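Type I modular polyketide synthase (Streptomyces albus subsp. albus, PDB 6IYR) probably loads an acyl extender unit from coenzyme A, through its module 8 acyltransferase domain, onto the synthase that builds the polyketide salinomycin. Local coordinates at residues R83-E95 against P112-G124. Residues are numbered along the deposited sequence; the frame is centred on the assembly and turned at random.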
loop_
_atom_site.group_PDB
_atom_site.type_symbol
_atom_site.label_atom_id
_atom_site.label_comp_id
_atom_site.label_asym_id
_atom_site.label_seq_id
_atom_site.Cartn_x
_atom_site.Cartn_y
_atom_site.Cartn_z
ATOM N N ARG A 83 6.721 29.315 3.849
ATOM C CA ARG A 83 5.865 29.256 5.030
ATOM C C ARG A 83 5.783 27.855 5.619
ATOM O O ARG A 83 5.515 26.875 4.918
ATOM C CB ARG A 83 4.461 29.756 4.688
ATOM C CG ARG A 83 4.397 31.234 4.337
ATOM C CD ARG A 83 2.995 31.743 4.044
ATOM N NE ARG A 83 2.994 33.147 3.644
ATOM C CZ ARG A 83 1.921 33.801 3.225
ATOM N NH1 ARG A 83 0.750 33.181 3.151
ATOM N NH2 ARG A 83 2.013 35.080 2.880
ATOM N N ALA A 84 5.985 27.789 6.932
ATOM C CA ALA A 84 5.928 26.542 7.666
ATOM C C ALA A 84 4.486 26.420 8.068
ATOM O O ALA A 84 3.890 27.344 8.611
ATOM C CB ALA A 84 6.827 26.579 8.877
ATOM N N ALA A 85 3.935 25.258 7.792
ATOM C CA ALA A 85 2.530 24.991 8.021
ATOM C C ALA A 85 2.246 24.545 9.445
ATOM O O ALA A 85 3.000 23.788 10.029
ATOM C CB ALA A 85 2.028 23.972 7.032
ATOM N N LEU A 86 1.127 25.015 9.973
ATOM C CA LEU A 86 0.683 24.733 11.330
ATOM C C LEU A 86 -0.012 23.387 11.542
ATOM O O LEU A 86 -0.228 22.656 10.605
ATOM C CB LEU A 86 -0.150 25.890 11.856
ATOM C CG LEU A 86 0.690 27.153 12.037
ATOM C CD1 LEU A 86 1.834 26.879 12.994
ATOM C CD2 LEU A 86 1.246 27.639 10.716
ATOM N N GLU A 87 -0.305 23.063 12.794
ATOM C CA GLU A 87 -0.937 21.808 13.190
ATOM C C GLU A 87 -2.298 21.417 12.599
ATOM O O GLU A 87 -2.530 20.257 12.340
ATOM C CB GLU A 87 -1.030 21.730 14.706
ATOM C CG GLU A 87 0.323 21.658 15.378
ATOM C CD GLU A 87 0.285 20.980 16.734
ATOM O OE1 GLU A 87 -0.816 20.881 17.329
ATOM O OE2 GLU A 87 1.368 20.551 17.202
ATOM N N SER A 88 -3.209 22.356 12.433
ATOM C CA SER A 88 -4.505 22.027 11.888
ATOM C C SER A 88 -4.542 22.424 10.393
ATOM O O SER A 88 -4.025 23.485 10.013
ATOM C CB SER A 88 -5.581 22.698 12.741
ATOM O OG SER A 88 -6.709 22.971 11.957
ATOM N N ARG A 89 -4.854 21.460 9.521
ATOM C CA ARG A 89 -4.519 21.612 8.087
ATOM C C ARG A 89 -5.658 21.255 7.141
ATOM O O ARG A 89 -6.557 20.470 7.481
ATOM C CB ARG A 89 -3.296 20.780 7.704
ATOM C CG ARG A 89 -1.998 21.217 8.354
ATOM C CD ARG A 89 -0.896 20.199 8.056
ATOM N NE ARG A 89 0.381 20.667 8.552
ATOM C CZ ARG A 89 1.558 20.175 8.205
ATOM N NH1 ARG A 89 2.655 20.689 8.723
ATOM N NH2 ARG A 89 1.659 19.190 7.339
ATOM N N GLY A 90 -5.603 21.831 5.936
ATOM C CA GLY A 90 -6.655 21.635 4.953
ATOM C C GLY A 90 -6.084 21.771 3.561
ATOM O O GLY A 90 -5.090 22.467 3.346
ATOM N N VAL A 91 -6.645 21.013 2.623
ATOM C CA VAL A 91 -6.229 21.108 1.233
ATOM C C VAL A 91 -7.484 21.111 0.392
ATOM O O VAL A 91 -8.423 20.348 0.665
ATOM C CB VAL A 91 -5.360 19.921 0.803
ATOM C CG1 VAL A 91 -4.874 20.134 -0.611
ATOM C CG2 VAL A 91 -4.184 19.724 1.739
ATOM N N VAL A 92 -7.522 21.962 -0.633
ATOM C CA VAL A 92 -8.573 21.815 -1.638
ATOM C C VAL A 92 -7.968 21.572 -2.967
ATOM O O VAL A 92 -6.864 22.033 -3.239
ATOM C CB VAL A 92 -9.510 23.043 -1.717
ATOM C CG1 VAL A 92 -10.177 23.261 -0.364
ATOM C CG2 VAL A 92 -8.729 24.275 -2.116
ATOM N N LEU A 93 -8.615 20.719 -3.746
ATOM C CA LEU A 93 -8.098 20.347 -5.064
ATOM C C LEU A 93 -9.148 20.778 -6.029
ATOM O O LEU A 93 -10.281 20.340 -5.907
ATOM C CB LEU A 93 -8.016 18.822 -5.236
ATOM C CG LEU A 93 -6.890 17.953 -4.699
ATOM C CD1 LEU A 93 -5.868 18.756 -3.936
ATOM C CD2 LEU A 93 -7.468 16.814 -3.877
ATOM N N ALA A 94 -8.754 21.458 -7.087
ATOM C CA ALA A 94 -9.721 21.784 -8.112
ATOM C C ALA A 94 -8.953 22.237 -9.334
ATOM O O ALA A 94 -7.748 22.501 -9.264
ATOM C CB ALA A 94 -10.672 22.877 -7.614
ATOM N N GLU A 95 -9.655 22.220 -10.459
ATOM C CA GLU A 95 -9.107 22.519 -11.773
ATOM C C GLU A 95 -9.336 23.948 -12.161
ATOM O O GLU A 95 -8.621 24.452 -12.995
ATOM C CB GLU A 95 -9.780 21.658 -12.836
ATOM C CG GLU A 95 -9.878 20.188 -12.472
ATOM C CD GLU A 95 -10.133 19.295 -13.675
ATOM O OE1 GLU A 95 -10.018 19.795 -14.808
ATOM O OE2 GLU A 95 -10.479 18.110 -13.477
ATOM N N PRO A 112 -18.433 18.158 4.115
ATOM C CA PRO A 112 -17.449 17.352 3.431
ATOM C C PRO A 112 -17.769 17.337 1.956
ATOM O O PRO A 112 -18.928 17.425 1.593
ATOM C CB PRO A 112 -17.642 15.955 4.043
ATOM C CG PRO A 112 -18.530 16.144 5.243
ATOM C CD PRO A 112 -19.360 17.342 4.916
ATOM N N ALA A 113 -16.754 17.270 1.106
ATOM C CA ALA A 113 -16.986 17.215 -0.321
ATOM C C ALA A 113 -15.739 16.694 -1.006
ATOM O O ALA A 113 -14.636 16.794 -0.466
ATOM C CB ALA A 113 -17.335 18.605 -0.848
ATOM N N ALA A 114 -15.923 16.244 -2.239
ATOM C CA ALA A 114 -14.829 15.882 -3.130
ATOM C C ALA A 114 -13.810 17.012 -3.239
ATOM O O ALA A 114 -14.161 18.190 -3.134
ATOM C CB ALA A 114 -15.390 15.537 -4.503
ATOM N N GLY A 115 -12.538 16.643 -3.294
ATOM C CA GLY A 115 -11.446 17.609 -3.340
ATOM C C GLY A 115 -11.295 18.492 -2.117
ATOM O O GLY A 115 -10.550 19.458 -2.142
ATOM N N VAL A 116 -12.007 18.179 -1.050
ATOM C CA VAL A 116 -11.753 18.798 0.236
ATOM C C VAL A 116 -11.136 17.795 1.197
ATOM O O VAL A 116 -11.771 16.831 1.558
ATOM C CB VAL A 116 -13.041 19.305 0.878
ATOM C CG1 VAL A 116 -12.733 19.895 2.247
ATOM C CG2 VAL A 116 -13.687 20.359 -0.016
ATOM N N ILE A 117 -9.949 18.110 1.700
ATOM C CA ILE A 117 -9.280 17.274 2.705
ATOM C C ILE A 117 -8.902 18.118 3.916
ATOM O O ILE A 117 -8.293 19.166 3.771
ATOM C CB ILE A 117 -7.999 16.634 2.120
ATOM C CG1 ILE A 117 -8.333 15.909 0.805
ATOM C CG2 ILE A 117 -7.400 15.645 3.104
ATOM C CD1 ILE A 117 -8.203 16.804 -0.409
ATOM N N GLU A 118 -9.160 17.604 5.111
ATOM C CA GLU A 118 -8.848 18.325 6.351
ATOM C C GLU A 118 -8.383 17.322 7.405
ATOM O O GLU A 118 -8.875 16.194 7.474
ATOM C CB GLU A 118 -10.086 19.090 6.843
ATOM C CG GLU A 118 -10.167 19.322 8.344
ATOM C CD GLU A 118 -10.858 18.190 9.089
ATOM O OE1 GLU A 118 -10.794 18.174 10.332
ATOM O OE2 GLU A 118 -11.488 17.325 8.449
ATOM N N GLY A 119 -7.432 17.733 8.223
ATOM C CA GLY A 119 -6.988 16.907 9.337
ATOM C C GLY A 119 -5.960 17.662 10.144
ATOM O O GLY A 119 -5.510 18.732 9.727
ATOM N N GLY A 120 -5.526 17.053 11.246
ATOM C CA GLY A 120 -4.487 17.612 12.100
ATOM C C GLY A 120 -3.240 16.749 12.168
ATOM O O GLY A 120 -3.325 15.534 12.050
ATOM N N THR A 121 -2.083 17.371 12.384
ATOM C CA THR A 121 -0.817 16.645 12.287
ATOM C C THR A 121 -0.685 15.646 13.441
ATOM O O THR A 121 -1.342 15.777 14.485
ATOM C CB THR A 121 0.381 17.581 12.335
ATOM O OG1 THR A 121 0.314 18.328 13.539
ATOM C CG2 THR A 121 0.392 18.508 11.140
ATOM N N VAL A 122 0.114 14.609 13.215
ATOM C CA VAL A 122 0.252 13.506 14.178
ATOM C C VAL A 122 1.731 13.316 14.505
ATOM O O VAL A 122 2.574 13.348 13.609
ATOM C CB VAL A 122 -0.306 12.211 13.566
ATOM C CG1 VAL A 122 0.151 11.008 14.351
ATOM C CG2 VAL A 122 -1.827 12.299 13.499
ATOM N N LYS A 123 2.052 13.225 15.794
ATOM C CA LYS A 123 3.421 12.982 16.240
ATOM C C LYS A 123 3.998 11.733 15.559
ATOM O O LYS A 123 3.353 10.683 15.506
ATOM C CB LYS A 123 3.438 12.826 17.767
ATOM C CG LYS A 123 4.533 11.928 18.329
ATOM C CD LYS A 123 5.453 12.665 19.292
ATOM C CE LYS A 123 6.710 13.141 18.569
ATOM N NZ LYS A 123 7.454 14.178 19.340
ATOM N N GLY A 124 5.163 11.897 14.951
ATOM C CA GLY A 124 5.860 10.802 14.316
ATOM C C GLY A 124 5.374 10.502 12.912
ATOM O O GLY A 124 5.862 9.578 12.280
#
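V91 and I117 lie side by side as a hydrogen-bonded pair of an antiparallel ladder: V91 N reaches I117 O at 2.7 Å, and I117 N returns to V91 O at 2.9 Å. R89 and G119 repeat the exchange two residues along each strand. One hydrogen bond closes each end, from T121 N to E87 O and from L93 N to G115 O, the latter 2.8 Å long. In the non-hydrogen-bonded pair G90–E118, G90 CA lies 3.2 Å from I117 O, a CA-H...O contact. This ladder is one half of a three-stranded antiparallel sheet with 88-94 in the middle; 41-47 pairs with its other edge, and helix 97-108 makes the connection to 116-120. On the face carrying V91 and I117, which helix 431-443 covers, the closer apolar touch is L93 CD2 on I117 CD1 at 3.5 Å, with V91 CB farther from the same methyl. With CG1 of I117 turned away from its own carbonyl carbon (chi1 -52°), a chi2 of 90° brings CD1 over to L93. V92 and V116 occupy the other face, against A103 of helix 97-108. The R89 side chain runs out extended and crosses T121 at about a right angle, T121 CG2 lying over one guanidinium face, off-centre, 3.4 Å from R89 NE. In the guanidinium plane, R89 NE donates to L86 O at 2.9 Å, while NH2 bonds W442 O, holding the group's rotation.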